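PDB 3UOE: dehydrogenase from Sinorhizobium meliloti, which probably catalyses an oxidation-reduction reaction as an enzyme of the malate/L-lactate dehydrogenase type. Local coordinates for residues L166-I177 / G239-Y250. Residues are numbered along the deposited sequence; the frame is centred on the assembly and turned at random.
Sequences LVHPFGGTQALI and GAIAPFGDAKGY
Val-167 pairs with Ile-241 through a single beta bridge that joins the loop 166-177 to the short strand 240-241. Ile-241 N donates to Leu-166 O (2.8 Å), and His-168 N donates to Ile-241 O (2.8 Å). Beside the bridge a small residue suits position 240: the methyl of Ala-240 fits against the backbone of Ala-175, CB to N 3.4 Å.

His-168 folds back over the bridge, its imidazole combining a flat face with an in-plane N-H donor. With CG set between the backbone N and the carbonyl carbon (chi1 60°), the ring lays one face on Ile-241 O and its edge on Ala-240 CB, while NE2 and CE1 lean on Ala-242. ND1 then donates to Pro-169 O (2.8 Å) and fixes the ring's rotation. Gly-172 N reaches that same oxygen from the opposite face, closing the type II turn 169-172, whose Gly-171 tolerates the positive phi. Were the imidazole of His-168 cut back to an alanine's methyl, Pro-169 O would probably lose one of these two donors and the flank of Ala-242 its cover.

Beyond the turn lies helix 246-264. A chi1 of -178° swings the ring of Phe-170 out over the helix's first turn, where its broad apolar face receives Ala-247 CB in a CH-pi contact 4.2 Å from the centroid; the small methyl permits this approach. Tyr-250 suits both its neighbours: its ring offers a face to Phe-170 N, meets Pro-169 CB obliquely at CE1 (3.5 Å) and takes Ile-177 CD1 at the edge, while Tyr-250 OH hydrogen-bonds to Ala-323 O of the second subunit. The side chains of Thr-173 and Gln-174 hydrogen-bond to Arg-314 of that subunit.

Polar groups thus fix the loop's shape and register, whereas aromatic faces seat its turn on the helix by apolar contact.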
loop_
_atom_site.group_PDB
_atom_site.type_symbol
_atom_site.label_atom_id
_atom_site.label_comp_id
_atom_site.label_asym_id
_atom_site.label_seq_id
_atom_site.Cartn_x
_atom_site.Cartn_y
_atom_site.Cartn_z
ATOM N N LEU A 166 -13.882 -5.010 11.346
ATOM C CA LEU A 166 -14.959 -5.493 10.492
ATOM C C LEU A 166 -14.514 -6.618 9.574
ATOM O O LEU A 166 -15.343 -7.265 8.930
ATOM C CB LEU A 166 -15.515 -4.347 9.648
ATOM C CG LEU A 166 -16.160 -3.226 10.460
ATOM C CD1 LEU A 166 -16.369 -1.987 9.594
ATOM C CD2 LEU A 166 -17.464 -3.708 11.103
ATOM N N VAL A 167 -13.210 -6.861 9.537
ATOM C CA VAL A 167 -12.608 -7.722 8.527
ATOM C C VAL A 167 -11.852 -8.849 9.201
ATOM O O VAL A 167 -11.081 -8.613 10.129
ATOM C CB VAL A 167 -11.603 -6.913 7.669
ATOM C CG1 VAL A 167 -10.849 -7.819 6.688
ATOM C CG2 VAL A 167 -12.317 -5.765 6.941
ATOM N N HIS A 168 -12.050 -10.077 8.746
ATOM C CA HIS A 168 -11.303 -11.180 9.341
ATOM C C HIS A 168 -9.980 -11.385 8.631
ATOM O O HIS A 168 -9.846 -11.052 7.464
ATOM C CB HIS A 168 -12.117 -12.479 9.359
ATOM C CG HIS A 168 -12.528 -12.966 8.008
ATOM N ND1 HIS A 168 -11.638 -13.507 7.105
ATOM C CD2 HIS A 168 -13.749 -13.042 7.425
ATOM C CE1 HIS A 168 -12.286 -13.873 6.014
ATOM N NE2 HIS A 168 -13.571 -13.602 6.182
ATOM N N PRO A 169 -8.992 -11.942 9.337
ATOM C CA PRO A 169 -7.733 -12.253 8.655
ATOM C C PRO A 169 -7.960 -13.352 7.628
ATOM O O PRO A 169 -8.957 -14.077 7.702
ATOM C CB PRO A 169 -6.842 -12.781 9.783
ATOM C CG PRO A 169 -7.536 -12.408 11.066
ATOM C CD PRO A 169 -8.984 -12.370 10.745
ATOM N N PHE A 170 -7.043 -13.472 6.679
ATOM C CA PHE A 170 -7.032 -14.613 5.789
ATOM C C PHE A 170 -6.825 -15.858 6.658
ATOM O O PHE A 170 -5.924 -15.888 7.494
ATOM C CB PHE A 170 -5.912 -14.454 4.760
ATOM C CG PHE A 170 -5.842 -15.566 3.760
ATOM C CD1 PHE A 170 -6.745 -15.634 2.713
ATOM C CD2 PHE A 170 -4.871 -16.550 3.867
ATOM C CE1 PHE A 170 -6.687 -16.668 1.791
ATOM C CE2 PHE A 170 -4.800 -17.588 2.939
ATOM C CZ PHE A 170 -5.710 -17.649 1.904
ATOM N N GLY A 171 -7.678 -16.865 6.496
ATOM C CA GLY A 171 -7.592 -18.074 7.308
ATOM C C GLY A 171 -8.336 -18.002 8.635
ATOM O O GLY A 171 -8.380 -18.990 9.377
ATOM N N GLY A 172 -8.919 -16.840 8.936
ATOM C CA GLY A 172 -9.668 -16.625 10.165
ATOM C C GLY A 172 -11.088 -16.177 9.866
ATOM O O GLY A 172 -11.404 -15.857 8.729
ATOM N N THR A 173 -11.953 -16.156 10.875
ATOM C CA THR A 173 -13.353 -15.852 10.627
ATOM C C THR A 173 -13.927 -14.830 11.596
ATOM O O THR A 173 -15.142 -14.617 11.629
ATOM C CB THR A 173 -14.230 -17.124 10.674
ATOM O OG1 THR A 173 -14.128 -17.736 11.968
ATOM C CG2 THR A 173 -13.796 -18.121 9.595
ATOM N N GLN A 174 -13.058 -14.212 12.388
ATOM C CA GLN A 174 -13.471 -13.179 13.337
ATOM C C GLN A 174 -13.062 -11.806 12.840
ATOM O O GLN A 174 -11.980 -11.640 12.276
ATOM C CB GLN A 174 -12.830 -13.407 14.703
ATOM C CG GLN A 174 -13.411 -14.549 15.469
ATOM C CD GLN A 174 -12.838 -14.639 16.862
ATOM O OE1 GLN A 174 -11.686 -15.027 17.047
ATOM N NE2 GLN A 174 -13.645 -14.285 17.855
ATOM N N ALA A 175 -13.942 -10.833 13.053
ATOM C CA ALA A 175 -13.661 -9.438 12.750
ATOM C C ALA A 175 -12.571 -8.910 13.682
ATOM O O ALA A 175 -12.794 -8.790 14.882
ATOM C CB ALA A 175 -14.926 -8.617 12.903
ATOM N N LEU A 176 -11.402 -8.575 13.131
ATOM C CA LEU A 176 -10.263 -8.170 13.957
ATOM C C LEU A 176 -9.462 -7.038 13.338
ATOM O O LEU A 176 -8.589 -6.442 13.986
ATOM C CB LEU A 176 -9.347 -9.367 14.201
ATOM C CG LEU A 176 -9.927 -10.453 15.105
ATOM C CD1 LEU A 176 -9.139 -11.760 14.979
ATOM C CD2 LEU A 176 -9.989 -9.970 16.552
ATOM N N ILE A 177 -9.768 -6.747 12.081
ATOM C CA ILE A 177 -9.032 -5.762 11.301
ATOM C C ILE A 177 -10.043 -4.781 10.703
ATOM O O ILE A 177 -11.189 -5.156 10.424
ATOM C CB ILE A 177 -8.226 -6.473 10.175
ATOM C CG1 ILE A 177 -7.274 -7.517 10.782
ATOM C CG2 ILE A 177 -7.466 -5.474 9.296
ATOM C CD1 ILE A 177 -6.763 -8.555 9.781
ATOM N N GLY A 239 -21.058 -10.063 11.482
ATOM C CA GLY A 239 -20.014 -11.034 11.207
ATOM C C GLY A 239 -18.667 -10.417 10.877
ATOM O O GLY A 239 -18.188 -9.533 11.581
ATOM N N ALA A 240 -18.056 -10.890 9.794
ATOM C CA ALA A 240 -16.762 -10.386 9.362
ATOM C C ALA A 240 -16.612 -10.459 7.844
ATOM O O ALA A 240 -17.090 -11.392 7.193
ATOM C CB ALA A 240 -15.614 -11.125 10.071
ATOM N N ILE A 241 -15.950 -9.451 7.292
ATOM C CA ILE A 241 -15.769 -9.329 5.862
ATOM C C ILE A 241 -14.413 -9.910 5.518
ATOM O O ILE A 241 -13.486 -9.846 6.322
ATOM C CB ILE A 241 -15.842 -7.842 5.429
ATOM C CG1 ILE A 241 -17.232 -7.270 5.731
ATOM C CG2 ILE A 241 -15.518 -7.683 3.954
ATOM C CD1 ILE A 241 -17.312 -5.744 5.656
ATOM N N ALA A 242 -14.304 -10.497 4.331
ATOM C CA ALA A 242 -13.034 -11.044 3.865
ATOM C C ALA A 242 -12.121 -9.933 3.349
ATOM O O ALA A 242 -12.595 -8.882 2.914
ATOM C CB ALA A 242 -13.270 -12.089 2.778
ATOM N N PRO A 243 -10.804 -10.154 3.421
ATOM C CA PRO A 243 -9.841 -9.257 2.780
ATOM C C PRO A 243 -9.934 -9.456 1.274
ATOM O O PRO A 243 -10.353 -10.522 0.835
ATOM C CB PRO A 243 -8.495 -9.807 3.261
ATOM C CG PRO A 243 -8.784 -11.282 3.488
ATOM C CD PRO A 243 -10.133 -11.243 4.150
ATOM N N PHE A 244 -9.553 -8.458 0.489
ATOM C CA PHE A 244 -9.440 -8.675 -0.950
ATOM C C PHE A 244 -8.090 -9.327 -1.197
ATOM O O PHE A 244 -7.201 -9.241 -0.355
ATOM C CB PHE A 244 -9.516 -7.354 -1.713
ATOM C CG PHE A 244 -8.178 -6.774 -2.035
ATOM C CD1 PHE A 244 -7.450 -6.110 -1.063
ATOM C CD2 PHE A 244 -7.641 -6.904 -3.312
ATOM C CE1 PHE A 244 -6.207 -5.577 -1.356
ATOM C CE2 PHE A 244 -6.405 -6.378 -3.613
ATOM C CZ PHE A 244 -5.683 -5.706 -2.636
ATOM N N GLY A 245 -7.940 -9.990 -2.337
ATOM C CA GLY A 245 -6.651 -10.522 -2.738
ATOM C C GLY A 245 -6.057 -11.531 -1.775
ATOM O O GLY A 245 -4.843 -11.666 -1.695
ATOM N N ASP A 246 -6.909 -12.237 -1.038
ATOM C CA ASP A 246 -6.449 -13.320 -0.177
ATOM C C ASP A 246 -5.333 -12.896 0.797
ATOM O O ASP A 246 -5.437 -11.864 1.456
ATOM C CB ASP A 246 -6.013 -14.521 -1.030
ATOM C CG ASP A 246 -7.145 -15.068 -1.905
ATOM O OD1 ASP A 246 -8.286 -15.219 -1.406
ATOM O OD2 ASP A 246 -6.890 -15.358 -3.097
ATOM N N ALA A 247 -4.272 -13.693 0.890
ATOM C CA ALA A 247 -3.242 -13.458 1.898
ATOM C C ALA A 247 -2.543 -12.118 1.681
ATOM O O ALA A 247 -2.073 -11.485 2.628
ATOM C CB ALA A 247 -2.231 -14.595 1.914
ATOM N N LYS A 248 -2.484 -11.691 0.427
ATOM C CA LYS A 248 -1.792 -10.460 0.080
ATOM C C LYS A 248 -2.582 -9.233 0.527
ATOM O O LYS A 248 -2.023 -8.294 1.102
ATOM C CB LYS A 248 -1.524 -10.420 -1.423
ATOM C CG LYS A 248 -0.466 -11.408 -1.873
ATOM C CD LYS A 248 -0.216 -11.306 -3.370
ATOM C CE LYS A 248 1.065 -12.021 -3.762
ATOM N NZ LYS A 248 1.498 -11.629 -5.124
ATOM N N GLY A 249 -3.884 -9.242 0.263
ATOM C CA GLY A 249 -4.736 -8.159 0.707
ATOM C C GLY A 249 -4.821 -8.104 2.220
ATOM O O GLY A 249 -4.921 -7.033 2.814
ATOM N N TYR A 250 -4.802 -9.271 2.848
ATOM C CA TYR A 250 -4.764 -9.347 4.295
ATOM C C TYR A 250 -3.458 -8.754 4.808
ATOM O O TYR A 250 -3.459 -7.909 5.704
ATOM C CB TYR A 250 -4.929 -10.798 4.738
ATOM C CG TYR A 250 -4.327 -11.137 6.085
ATOM C CD1 TYR A 250 -4.782 -10.531 7.254
ATOM C CD2 TYR A 250 -3.320 -12.102 6.191
ATOM C CE1 TYR A 250 -4.232 -10.861 8.494
ATOM C CE2 TYR A 250 -2.773 -12.441 7.421
ATOM C CZ TYR A 250 -3.229 -11.819 8.566
ATOM O OH TYR A 250 -2.675 -12.162 9.774
#